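Local coordinates for protein retinol dehydratase (Spodoptera frugiperda, PDB 1FMJ) that binds retinol together with adenosine-3'-5'-diphosphate and, as a member of the sulfotransferase family, probably dehydrates retinol by way of sulfate-transfer chemistry, at residues M110-E115 and G137-S142; E233-R238 and D341-Y346; E285-N290 and H309-G314. All blocks are in the same frame, centred on the assembly; numbering follows the deposited sequence.

The three contacts illustrate how chemistry follows place in a sulfotransferase fold. Each uses a different helix: 132-142 in contact 1, 227-235 in contact 2 and 284-288 in contact 3. Contact 1 is buried and mostly apolar, closing round the ring end of retinol. Contact 3, partly buried, mixes apolar packing with backbone amides and an arginine directed at the nucleotide; through Phe310 it also touches retinol, the one group it shares with contact 1. Contact 2, partly buried and away from both ligands, combines a salt bridge with an indole ring and fastens the chain near its C-terminus, on the opposite side of the chain's centre from contact 1, about 34 Å between their centres.

Contact 1 of 3, residues M110-E115 and G137-S142; sequences MIYDPE and GLLEYS. Unlike the reference sequence in segment 137-142: Ser142 (reference Phe). With RTL (retinol), chain H.
Tyr112 and Leu139 meet at about a right angle and together form a wall of the retinol pocket, an example of two parts of a chain, 22 residues apart at their closest ends, that touch both each other and a ligand. The phenol is sent toward the helix because its CG stands anti to the backbone N (chi1 -180°). Its ring atom CE1 touches Leu139 CD2 at 3.6 Å, while Tyr112 CE2 comes within 3.3 Å of Leu139 O, which approaches the ring obliquely. On opposite faces of the same ring, offset toward its rim, lie Leu139 CA and Pro114 N. The ligand finishes this tight part: retinol C4 is 3.4 Å from Leu139 CD2 and 3.6 Å from Tyr112 CD1. Ser142, one helical turn on, brings OG to 3.4 Å from the retinol methyl C18. That hydroxyl is tied down within the helix, donating to Leu138 O at 2.9 Å from the opposite face of the carbonyl to Ser142 N.

The other side is looser and wetter. A water within hydrogen-bonding distance of Tyr112 O (2.9 Å) and Ser142 O (2.7 Å) lies between the backbones. Asp113 points away from the helix and uses OD2 to accept from Glu115 N in an Asx turn.

The loop that follows strand 104-105 is thus laid against helix 132-142. The ring of Tyr120 meets that of Tyr112 with the planes at about 45°, Leu138 touches Tyr298 and Ile303, and Met110 and Ile111 rest on Tyr46 of strand 43-46.

Contact 2 of 3, residues E233-R238 and D341-Y346; sequences EAWAKR and DTDLRY
Trp235 lies between Leu344 and Arg238, and this layered group fastens the C-terminal tail to helix 227-235 in the alpha/beta sulfotransferase fold. Trp235 to Arg238 form a type I beta turn, and the Arg238 side chain lays its guanidinium over one face of the indole, with Arg238 CZ 3.2 Å above the ring plane toward its rim. On the opposite face Leu344 makes a CH-pi contact, its CD1 3.8 Å from the centroid of the six-membered ring of Trp235. The trans first torsion of Trp235 (chi1 -178°) swings the indole out and carries its N-H to Asp343: NE1 donates to OD1 at 3.0 Å and a nearly straight 166°. OD1 lies near the ring plane, yet the N-H meets the carboxylate from above, the two planes being 67° apart.

Asp343 OD2 and Arg238 NH2 form a salt bridge whose hydrogen bond, 2.7 Å long, is weak because its angle is poor. With an alanine in place of Trp235 the NE1 donor is gone, which is likely to leave Asp343 OD1 without that mate, open a gap beside Leu344 CD1 and let the guanidinium turn more freely. Phe245 of strand 243-247 meets the indole edge-to-face. The guanidinium has a further anchor in its own turn, where Arg238 NH1 donates to Trp235 O at 2.7 Å, the oxygen lying in the guanidinium plane.

Contact 3 of 3, residues E285-N290 and H309-G314; sequences EKFKNN and HFIRKG. With A3P (adenosine-3'-5'-diphosphate), chain G; RTL (retinol), chain H.
O2P of the nucleotide's 3'-phosphate is gripped by two consecutive backbone amides, Lys313 N at 2.7 Å and Gly314 N at 2.8 Å, in the very loop whose Arg312 carbonyl is held across the contact by Lys288. The run Arg312-Lys313-Gly314 opens the RKGxxG motif with which sulfotransferases bind the 3'-phosphate of their cofactor. Here backbone amides and an arginine side chain share that phosphate. Gly314 suits the place because its backbone angles would jam a beta carbon against the preceding carbonyl, and the same carbon would crowd C2 of the adenine.

Lys288 braces this loop from the end of helix 284-288. Its fully extended chain runs past Ile311 in the opposite direction; Lys288 CB lies 3.7 Å from Ile311 CG2. The ammonium then donates to Arg312 O, NZ to oxygen 2.7 Å, in the plane of that carbonyl. Ile311 sends its other branch to the neighbouring aromatic, where CD1 is 3.5 Å from Phe287 CD2. Phe287 in turn meets the adenine obliquely, its CD2 3.2 Å from N7, and rests on Thr77 and Glu81 of helix 76-87. One apolar residue therefore links the lysine that steadies the loop to the ring beside the base.

Phe310 faces elsewhere, touching the retinol methyl C20 while making a cation-pi contact with Arg73. Arg312 brings the edge of its guanidinium to O1P, with NE donating at 3.0 Å and NH2 adding a weak bond. Its backbone serves the ribose as well: Arg312 N donates to O2' of the nucleotide at 3.1 Å.

Contact 1 of 3, residues M110-E115 and G137-S142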
loop_
_atom_site.group_PDB
_atom_site.type_symbol
_atom_site.label_atom_id
_atom_site.label_comp_id
_atom_site.label_asym_id
_atom_site.label_seq_id
_atom_site.Cartn_x
_atom_site.Cartn_y
_atom_site.Cartn_z
ATOM N N MET A 110 3.460 11.488 2.308
ATOM C CA MET A 110 3.229 12.168 1.025
ATOM C C MET A 110 1.807 12.592 0.664
ATOM O O MET A 110 1.620 13.526 -0.122
ATOM C CB MET A 110 3.814 11.344 -0.132
ATOM C CG MET A 110 2.892 10.274 -0.712
ATOM S SD MET A 110 3.512 9.661 -2.303
ATOM C CE MET A 110 2.611 8.091 -2.464
ATOM N N ILE A 111 0.801 11.939 1.230
ATOM C CA ILE A 111 -0.569 12.301 0.882
ATOM C C ILE A 111 -0.977 13.622 1.517
ATOM O O ILE A 111 -2.007 14.198 1.169
ATOM C CB ILE A 111 -1.566 11.194 1.308
ATOM C CG1 ILE A 111 -2.927 11.437 0.658
ATOM C CG2 ILE A 111 -1.690 11.150 2.816
ATOM C CD1 ILE A 111 -3.870 10.251 0.769
ATOM N N TYR A 112 -0.151 14.117 2.428
ATOM C CA TYR A 112 -0.456 15.369 3.121
ATOM C C TYR A 112 0.459 16.526 2.751
ATOM O O TYR A 112 1.672 16.388 2.763
ATOM C CB TYR A 112 -0.391 15.151 4.633
ATOM C CG TYR A 112 -0.705 16.393 5.448
ATOM C CD1 TYR A 112 -1.954 17.009 5.355
ATOM C CD2 TYR A 112 0.235 16.930 6.334
ATOM C CE1 TYR A 112 -2.267 18.127 6.126
ATOM C CE2 TYR A 112 -0.065 18.054 7.108
ATOM C CZ TYR A 112 -1.319 18.645 6.997
ATOM O OH TYR A 112 -1.635 19.757 7.736
ATOM N N ASP A 113 -0.141 17.674 2.454
ATOM C CA ASP A 113 0.595 18.885 2.091
ATOM C C ASP A 113 0.303 19.966 3.143
ATOM O O ASP A 113 -0.735 20.617 3.089
ATOM C CB ASP A 113 0.128 19.350 0.711
ATOM C CG ASP A 113 0.946 20.501 0.162
ATOM O OD1 ASP A 113 0.786 20.796 -1.039
ATOM O OD2 ASP A 113 1.733 21.112 0.916
ATOM N N PRO A 114 1.221 20.174 4.106
ATOM C CA PRO A 114 1.044 21.178 5.169
ATOM C C PRO A 114 0.585 22.549 4.676
ATOM O O PRO A 114 -0.214 23.229 5.332
ATOM C CB PRO A 114 2.422 21.233 5.825
ATOM C CG PRO A 114 2.931 19.840 5.651
ATOM C CD PRO A 114 2.542 19.531 4.217
ATOM N N GLU A 115 1.094 22.942 3.516
ATOM C CA GLU A 115 0.759 24.226 2.914
ATOM C C GLU A 115 -0.741 24.344 2.646
ATOM O O GLU A 115 -1.269 25.447 2.495
ATOM C CB GLU A 115 1.548 24.391 1.605
ATOM C CG GLU A 115 1.516 25.796 1.005
ATOM C CD GLU A 115 2.494 25.973 -0.161
ATOM O OE1 GLU A 115 2.540 27.082 -0.732
ATOM O OE2 GLU A 115 3.213 25.010 -0.506
ATOM N N GLY A 137 -3.414 15.956 15.513
ATOM C CA GLY A 137 -2.287 15.106 15.855
ATOM C C GLY A 137 -1.968 14.238 14.649
ATOM O O GLY A 137 -0.821 13.889 14.400
ATOM N N LEU A 138 -3.004 13.908 13.886
ATOM C CA LEU A 138 -2.865 13.091 12.685
ATOM C C LEU A 138 -2.129 13.891 11.609
ATOM O O LEU A 138 -1.236 13.377 10.930
ATOM C CB LEU A 138 -4.253 12.690 12.186
ATOM C CG LEU A 138 -4.458 11.321 11.543
ATOM C CD1 LEU A 138 -3.582 10.267 12.222
ATOM C CD2 LEU A 138 -5.943 10.957 11.673
ATOM N N LEU A 139 -2.510 15.152 11.456
ATOM C CA LEU A 139 -1.874 16.008 10.472
ATOM C C LEU A 139 -0.403 16.247 10.797
ATOM O O LEU A 139 0.427 16.314 9.898
ATOM C CB LEU A 139 -2.598 17.354 10.381
ATOM C CG LEU A 139 -4.064 17.308 9.948
ATOM C CD1 LEU A 139 -4.569 18.719 9.699
ATOM C CD2 LEU A 139 -4.204 16.486 8.692
ATOM N N GLU A 140 -0.076 16.363 12.080
ATOM C CA GLU A 140 1.307 16.623 12.472
ATOM C C GLU A 140 2.239 15.446 12.189
ATOM O O GLU A 140 3.345 15.625 11.681
ATOM C CB GLU A 140 1.382 16.988 13.957
ATOM C CG GLU A 140 2.695 17.643 14.345
ATOM C CD GLU A 140 2.828 17.858 15.834
ATOM O OE1 GLU A 140 1.854 18.334 16.464
ATOM O OE2 GLU A 140 3.914 17.558 16.375
ATOM N N TYR A 141 1.797 14.245 12.535
ATOM C CA TYR A 141 2.598 13.051 12.299
ATOM C C TYR A 141 2.806 12.895 10.807
ATOM O O TYR A 141 3.891 12.551 10.351
ATOM C CB TYR A 141 1.874 11.816 12.827
ATOM C CG TYR A 141 2.626 10.517 12.610
ATOM C CD1 TYR A 141 3.631 10.117 13.494
ATOM C CD2 TYR A 141 2.330 9.687 11.527
ATOM C CE1 TYR A 141 4.322 8.921 13.308
ATOM C CE2 TYR A 141 3.017 8.488 11.330
ATOM C CZ TYR A 141 4.011 8.113 12.226
ATOM O OH TYR A 141 4.693 6.930 12.051
ATOM N N SER A 142 1.751 13.162 10.045
ATOM C CA SER A 142 1.812 13.029 8.597
ATOM C C SER A 142 2.695 14.080 7.927
ATOM O O SER A 142 3.057 13.943 6.755
ATOM C CB SER A 142 0.400 13.084 8.013
ATOM O OG SER A 142 -0.396 12.043 8.548
HETATM C C1 RTL H . -6.652 12.408 4.875
HETATM C C2 RTL H . -6.632 13.882 4.357
HETATM C C3 RTL H . -5.487 14.703 4.937
HETATM C C4 RTL H . -4.387 14.415 5.955
HETATM C C5 RTL H . -4.574 12.950 6.356
HETATM C C6 RTL H . -5.535 12.025 5.918
HETATM C C7 RTL H . -5.579 10.618 6.395
HETATM C C8 RTL H . -4.807 9.611 5.891
HETATM C C9 RTL H . -4.845 8.218 6.354
HETATM C C10 RTL H . -3.996 7.316 5.738
HETATM C C11 RTL H . -3.804 5.869 5.975
HETATM C C12 RTL H . -3.812 5.158 4.798
HETATM C C13 RTL H . -3.674 3.736 4.419
HETATM C C14 RTL H . -3.692 3.067 3.227
HETATM C C15 RTL H . -2.416 2.795 2.544
HETATM O O1 RTL H . -1.858 1.617 2.945
HETATM C C16 RTL H . -6.545 11.656 3.534
HETATM C C17 RTL H . -8.090 12.259 5.399
HETATM C C18 RTL H . -3.518 12.574 7.407
HETATM C C19 RTL H . -5.808 7.812 7.485
HETATM C C20 RTL H . -3.479 2.952 5.727
HETATM O O HOH W 1 3.657 15.678 4.808
#

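Contact 2 of 3, residues E233-R238 and D341-Y346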
loop_
_atom_site.group_PDB
_atom_site.type_symbol
_atom_site.label_atom_id
_atom_site.label_comp_id
_atom_site.label_asym_id
_atom_site.label_seq_id
_atom_site.Cartn_x
_atom_site.Cartn_y
_atom_site.Cartn_z
ATOM N N GLU A 233 9.426 -4.468 -11.140
ATOM C CA GLU A 233 10.659 -4.170 -10.418
ATOM C C GLU A 233 10.914 -5.158 -9.292
ATOM O O GLU A 233 12.056 -5.529 -9.029
ATOM C CB GLU A 233 10.613 -2.762 -9.842
ATOM C CG GLU A 233 10.990 -1.680 -10.825
ATOM C CD GLU A 233 11.132 -0.337 -10.145
ATOM O OE1 GLU A 233 11.533 -0.331 -8.964
ATOM O OE2 GLU A 233 10.856 0.706 -10.786
ATOM N N ALA A 234 9.848 -5.581 -8.621
ATOM C CA ALA A 234 9.981 -6.531 -7.525
ATOM C C ALA A 234 10.122 -7.927 -8.092
ATOM O O ALA A 234 10.882 -8.745 -7.575
ATOM C CB ALA A 234 8.766 -6.466 -6.617
ATOM N N TRP A 235 9.379 -8.189 -9.160
ATOM C CA TRP A 235 9.405 -9.486 -9.816
ATOM C C TRP A 235 10.804 -9.805 -10.339
ATOM O O TRP A 235 11.224 -10.957 -10.325
ATOM C CB TRP A 235 8.399 -9.505 -10.964
ATOM C CG TRP A 235 8.315 -10.825 -11.682
ATOM C CD1 TRP A 235 8.791 -11.109 -12.928
ATOM C CD2 TRP A 235 7.714 -12.033 -11.197
ATOM N NE1 TRP A 235 8.520 -12.415 -13.253
ATOM C CE2 TRP A 235 7.860 -13.007 -12.209
ATOM C CE3 TRP A 235 7.068 -12.387 -10.008
ATOM C CZ2 TRP A 235 7.383 -14.312 -12.070
ATOM C CZ3 TRP A 235 6.590 -13.691 -9.868
ATOM C CH2 TRP A 235 6.751 -14.636 -10.894
ATOM N N ALA A 236 11.516 -8.778 -10.787
ATOM C CA ALA A 236 12.869 -8.954 -11.310
ATOM C C ALA A 236 13.857 -9.308 -10.196
ATOM O O ALA A 236 14.894 -9.916 -10.453
ATOM C CB ALA A 236 13.321 -7.682 -12.028
ATOM N N LYS A 237 13.525 -8.933 -8.962
ATOM C CA LYS A 237 14.383 -9.202 -7.808
ATOM C C LYS A 237 13.946 -10.393 -6.960
ATOM O O LYS A 237 14.542 -10.651 -5.916
ATOM C CB LYS A 237 14.442 -7.976 -6.900
ATOM C CG LYS A 237 15.278 -6.829 -7.409
ATOM C CD LYS A 237 16.740 -7.056 -7.106
ATOM C CE LYS A 237 17.546 -5.790 -7.313
ATOM N NZ LYS A 237 18.932 -5.959 -6.774
ATOM N N ARG A 238 12.926 -11.126 -7.397
ATOM C CA ARG A 238 12.432 -12.256 -6.612
ATOM C C ARG A 238 13.436 -13.378 -6.359
ATOM O O ARG A 238 13.252 -14.192 -5.450
ATOM C CB ARG A 238 11.172 -12.841 -7.256
ATOM C CG ARG A 238 11.377 -13.563 -8.583
ATOM C CD ARG A 238 10.033 -14.055 -9.110
ATOM N NE ARG A 238 10.148 -14.915 -10.285
ATOM C CZ ARG A 238 10.682 -14.542 -11.442
ATOM N NH1 ARG A 238 11.158 -13.315 -11.595
ATOM N NH2 ARG A 238 10.739 -15.401 -12.456
ATOM N N ASP A 341 6.509 -10.720 -23.406
ATOM C CA ASP A 341 7.959 -10.748 -23.274
ATOM C C ASP A 341 8.442 -10.705 -21.826
ATOM O O ASP A 341 9.418 -10.030 -21.510
ATOM C CB ASP A 341 8.591 -9.588 -24.053
ATOM C CG ASP A 341 8.319 -9.665 -25.544
ATOM O OD1 ASP A 341 8.411 -10.773 -26.117
ATOM O OD2 ASP A 341 8.026 -8.611 -26.148
ATOM N N THR A 342 7.746 -11.421 -20.952
ATOM C CA THR A 342 8.121 -11.504 -19.549
ATOM C C THR A 342 7.559 -12.807 -19.011
ATOM O O THR A 342 6.610 -13.349 -19.568
ATOM C CB THR A 342 7.547 -10.336 -18.718
ATOM O OG1 THR A 342 7.989 -10.461 -17.360
ATOM C CG2 THR A 342 6.031 -10.359 -18.740
ATOM N N ASP A 343 8.148 -13.328 -17.943
ATOM C CA ASP A 343 7.650 -14.572 -17.370
ATOM C C ASP A 343 6.660 -14.313 -16.227
ATOM O O ASP A 343 6.237 -15.239 -15.536
ATOM C CB ASP A 343 8.813 -15.444 -16.894
ATOM C CG ASP A 343 9.662 -14.768 -15.837
ATOM O OD1 ASP A 343 9.647 -13.519 -15.748
ATOM O OD2 ASP A 343 10.361 -15.496 -15.104
ATOM N N LEU A 344 6.290 -13.047 -16.044
ATOM C CA LEU A 344 5.329 -12.672 -15.005
ATOM C C LEU A 344 3.955 -13.276 -15.290
ATOM O O LEU A 344 3.410 -13.125 -16.387
ATOM C CB LEU A 344 5.197 -11.146 -14.925
ATOM C CG LEU A 344 4.190 -10.627 -13.890
ATOM C CD1 LEU A 344 4.518 -11.211 -12.525
ATOM C CD2 LEU A 344 4.232 -9.102 -13.863
ATOM N N ARG A 345 3.404 -13.967 -14.297
ATOM C CA ARG A 345 2.089 -14.594 -14.424
ATOM C C ARG A 345 1.352 -14.578 -13.086
ATOM O O ARG A 345 1.952 -14.822 -12.035
ATOM C CB ARG A 345 2.229 -16.050 -14.889
ATOM C CG ARG A 345 2.716 -16.239 -16.331
ATOM C CD ARG A 345 1.675 -15.783 -17.344
ATOM N NE ARG A 345 2.063 -16.116 -18.717
ATOM C CZ ARG A 345 3.096 -15.577 -19.367
ATOM N NH1 ARG A 345 3.861 -14.665 -18.785
ATOM N NH2 ARG A 345 3.370 -15.962 -20.605
ATOM N N TYR A 346 0.056 -14.290 -13.126
ATOM C CA TYR A 346 -0.740 -14.289 -11.909
ATOM C C TYR A 346 -1.441 -15.632 -11.756
ATOM O O TYR A 346 -2.124 -16.096 -12.670
ATOM C CB TYR A 346 -1.767 -13.157 -11.925
ATOM C CG TYR A 346 -1.139 -11.791 -11.780
ATOM C CD1 TYR A 346 -0.484 -11.188 -12.850
ATOM C CD2 TYR A 346 -1.165 -11.119 -10.559
ATOM C CE1 TYR A 346 0.131 -9.956 -12.711
ATOM C CE2 TYR A 346 -0.555 -9.887 -10.407
ATOM C CZ TYR A 346 0.092 -9.310 -11.488
ATOM O OH TYR A 346 0.692 -8.082 -11.351
HETATM O O HOH W 2 11.864 -12.180 -14.640
#

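Contact 3 of 3, residues E285-N290 and H309-G314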
loop_
_atom_site.group_PDB
_atom_site.type_symbol
_atom_site.label_atom_id
_atom_site.label_comp_id
_atom_site.label_asym_id
_atom_site.label_seq_id
_atom_site.Cartn_x
_atom_site.Cartn_y
_atom_site.Cartn_z
ATOM N N GLU A 285 -13.227 -12.521 8.947
ATOM C CA GLU A 285 -14.141 -11.892 9.889
ATOM C C GLU A 285 -13.443 -11.494 11.178
ATOM O O GLU A 285 -13.665 -10.396 11.679
ATOM C CB GLU A 285 -15.341 -12.802 10.169
ATOM C CG GLU A 285 -16.288 -12.889 8.982
ATOM C CD GLU A 285 -16.925 -11.546 8.654
ATOM O OE1 GLU A 285 -17.121 -11.246 7.450
ATOM O OE2 GLU A 285 -17.241 -10.793 9.604
ATOM N N LYS A 286 -12.592 -12.366 11.710
ATOM C CA LYS A 286 -11.874 -12.031 12.936
ATOM C C LYS A 286 -10.968 -10.833 12.651
ATOM O O LYS A 286 -11.030 -9.808 13.329
ATOM C CB LYS A 286 -11.023 -13.210 13.419
ATOM C CG LYS A 286 -10.374 -12.961 14.780
ATOM C CD LYS A 286 -9.444 -14.094 15.219
ATOM C CE LYS A 286 -8.845 -13.795 16.602
ATOM N NZ LYS A 286 -7.735 -14.719 17.000
ATOM N N PHE A 287 -10.134 -10.966 11.626
ATOM C CA PHE A 287 -9.214 -9.898 11.249
ATOM C C PHE A 287 -9.972 -8.583 11.026
ATOM O O PHE A 287 -9.571 -7.521 11.510
ATOM C CB PHE A 287 -8.465 -10.296 9.975
ATOM C CG PHE A 287 -7.135 -9.616 9.810
ATOM C CD1 PHE A 287 -6.070 -9.931 10.646
ATOM C CD2 PHE A 287 -6.943 -8.670 8.812
ATOM C CE1 PHE A 287 -4.835 -9.311 10.489
ATOM C CE2 PHE A 287 -5.712 -8.048 8.650
ATOM C CZ PHE A 287 -4.659 -8.366 9.486
ATOM N N LYS A 288 -11.088 -8.670 10.312
ATOM C CA LYS A 288 -11.894 -7.497 10.005
ATOM C C LYS A 288 -12.354 -6.708 11.228
ATOM O O LYS A 288 -12.366 -5.483 11.199
ATOM C CB LYS A 288 -13.108 -7.900 9.167
ATOM C CG LYS A 288 -13.974 -6.723 8.735
ATOM C CD LYS A 288 -14.940 -7.139 7.645
ATOM C CE LYS A 288 -15.737 -5.960 7.121
ATOM N NZ LYS A 288 -16.519 -6.353 5.909
ATOM N N ASN A 289 -12.741 -7.399 12.293
ATOM C CA ASN A 289 -13.196 -6.721 13.509
ATOM C C ASN A 289 -12.087 -6.626 14.548
ATOM O O ASN A 289 -12.349 -6.465 15.740
ATOM C CB ASN A 289 -14.409 -7.448 14.104
ATOM C CG ASN A 289 -15.658 -7.276 13.262
ATOM O OD1 ASN A 289 -16.271 -6.206 13.243
ATOM N ND2 ASN A 289 -16.035 -8.326 12.546
ATOM N N ASN A 290 -10.847 -6.729 14.079
ATOM C CA ASN A 290 -9.679 -6.634 14.937
ATOM C C ASN A 290 -9.266 -5.166 14.909
ATOM O O ASN A 290 -8.596 -4.715 13.978
ATOM C CB ASN A 290 -8.544 -7.514 14.393
ATOM C CG ASN A 290 -7.382 -7.646 15.363
ATOM O OD1 ASN A 290 -7.052 -6.715 16.088
ATOM N ND2 ASN A 290 -6.745 -8.806 15.361
ATOM N N HIS A 309 -14.807 0.571 4.652
ATOM C CA HIS A 309 -13.950 0.003 5.674
ATOM C C HIS A 309 -12.579 -0.338 5.099
ATOM O O HIS A 309 -12.458 -0.649 3.917
ATOM C CB HIS A 309 -14.615 -1.257 6.233
ATOM C CG HIS A 309 -15.950 -0.995 6.862
ATOM N ND1 HIS A 309 -16.085 -0.500 8.143
ATOM C CD2 HIS A 309 -17.206 -1.092 6.363
ATOM C CE1 HIS A 309 -17.365 -0.305 8.406
ATOM N NE2 HIS A 309 -18.067 -0.656 7.342
ATOM N N PHE A 310 -11.560 -0.284 5.951
ATOM C CA PHE A 310 -10.190 -0.599 5.557
ATOM C C PHE A 310 -10.085 -2.083 5.193
ATOM O O PHE A 310 -9.441 -2.442 4.218
ATOM C CB PHE A 310 -9.230 -0.268 6.699
ATOM C CG PHE A 310 -7.791 -0.352 6.309
ATOM C CD1 PHE A 310 -7.270 0.512 5.348
ATOM C CD2 PHE A 310 -6.958 -1.315 6.871
ATOM C CE1 PHE A 310 -5.941 0.410 4.950
ATOM C CE2 PHE A 310 -5.629 -1.423 6.479
ATOM C CZ PHE A 310 -5.122 -0.556 5.515
ATOM N N ILE A 311 -10.706 -2.942 5.997
ATOM C CA ILE A 311 -10.740 -4.379 5.730
ATOM C C ILE A 311 -12.173 -4.545 5.220
ATOM O O ILE A 311 -13.128 -4.517 5.996
ATOM C CB ILE A 311 -10.483 -5.185 7.012
ATOM C CG1 ILE A 311 -9.056 -4.896 7.501
ATOM C CG2 ILE A 311 -10.635 -6.686 6.743
ATOM C CD1 ILE A 311 -8.681 -5.609 8.775
ATOM N N ARG A 312 -12.298 -4.718 3.905
ATOM C CA ARG A 312 -13.589 -4.750 3.220
ATOM C C ARG A 312 -14.280 -6.069 2.877
ATOM O O ARG A 312 -15.233 -6.460 3.558
ATOM C CB ARG A 312 -13.443 -3.898 1.955
ATOM C CG ARG A 312 -14.725 -3.459 1.255
ATOM C CD ARG A 312 -14.368 -2.554 0.077
ATOM N NE ARG A 312 -13.592 -3.281 -0.930
ATOM C CZ ARG A 312 -14.123 -4.052 -1.875
ATOM N NH1 ARG A 312 -15.441 -4.188 -1.954
ATOM N NH2 ARG A 312 -13.339 -4.706 -2.725
ATOM N N LYS A 313 -13.811 -6.737 1.821
ATOM C CA LYS A 313 -14.400 -7.989 1.342
ATOM C C LYS A 313 -13.528 -9.230 1.533
ATOM O O LYS A 313 -13.984 -10.232 2.076
ATOM C CB LYS A 313 -14.742 -7.846 -0.141
ATOM C CG LYS A 313 -16.223 -7.722 -0.466
ATOM C CD LYS A 313 -16.886 -9.086 -0.553
ATOM C CE LYS A 313 -18.267 -9.008 -1.195
ATOM N NZ LYS A 313 -19.258 -8.213 -0.397
ATOM N N GLY A 314 -12.290 -9.175 1.052
ATOM C CA GLY A 314 -11.380 -10.295 1.201
ATOM C C GLY A 314 -11.475 -11.402 0.160
ATOM O O GLY A 314 -10.958 -12.494 0.369
HETATM P P1 A3P G . -10.613 -5.991 -0.700
HETATM O O1P A3P G . -10.842 -4.547 -0.890
HETATM O O2P A3P G . -11.512 -6.550 0.331
HETATM O O3P A3P G . -10.800 -6.712 -1.968
HETATM P P2 A3P G . -3.771 -3.788 1.721
HETATM O O4P A3P G . -3.583 -4.244 3.108
HETATM O O5P A3P G . -2.520 -3.939 0.948
HETATM O O6P A3P G . -4.235 -2.371 1.714
HETATM O "O5'" A3P G . -4.878 -4.682 1.035
HETATM C "C5'" A3P G . -6.207 -4.735 1.528
HETATM C "C4'" A3P G . -6.992 -5.872 0.868
HETATM O "O4'" A3P G . -6.730 -7.091 1.621
HETATM C "C3'" A3P G . -8.505 -5.664 0.947
HETATM O "O3'" A3P G . -9.108 -6.221 -0.243
HETATM C "C2'" A3P G . -8.830 -6.347 2.260
HETATM O "O2'" A3P G . -10.198 -6.588 2.571
HETATM C "C1'" A3P G . -7.967 -7.593 2.139
HETATM N N9 A3P G . -7.746 -8.258 3.429
HETATM C C8 A3P G . -7.357 -7.717 4.645
HETATM N N7 A3P G . -7.243 -8.578 5.620
HETATM C C5 A3P G . -7.576 -9.787 5.024
HETATM C C6 A3P G . -7.658 -11.138 5.511
HETATM N N6 A3P G . -7.389 -11.478 6.775
HETATM N N1 A3P G . -8.032 -12.140 4.617
HETATM C C2 A3P G . -8.315 -11.834 3.309
HETATM N N3 A3P G . -8.275 -10.593 2.732
HETATM C C4 A3P G . -7.896 -9.611 3.652
HETATM C C1 RTL H . -6.652 12.408 4.875
HETATM C C2 RTL H . -6.632 13.882 4.357
HETATM C C3 RTL H . -5.487 14.703 4.937
HETATM C C4 RTL H . -4.387 14.415 5.955
HETATM C C5 RTL H . -4.574 12.950 6.356
HETATM C C6 RTL H . -5.535 12.025 5.918
HETATM C C7 RTL H . -5.579 10.618 6.395
HETATM C C8 RTL H . -4.807 9.611 5.891
HETATM C C9 RTL H . -4.845 8.218 6.354
HETATM C C10 RTL H . -3.996 7.316 5.738
HETATM C C11 RTL H . -3.804 5.869 5.975
HETATM C C12 RTL H . -3.812 5.158 4.798
HETATM C C13 RTL H . -3.674 3.736 4.419
HETATM C C14 RTL H . -3.692 3.067 3.227
HETATM C C15 RTL H . -2.416 2.795 2.544
HETATM O O1 RTL H . -1.858 1.617 2.945
HETATM C C16 RTL H . -6.545 11.656 3.534
HETATM C C17 RTL H . -8.090 12.259 5.399
HETATM C C18 RTL H . -3.518 12.574 7.407
HETATM C C19 RTL H . -5.808 7.812 7.485
HETATM C C20 RTL H . -3.479 2.952 5.727
#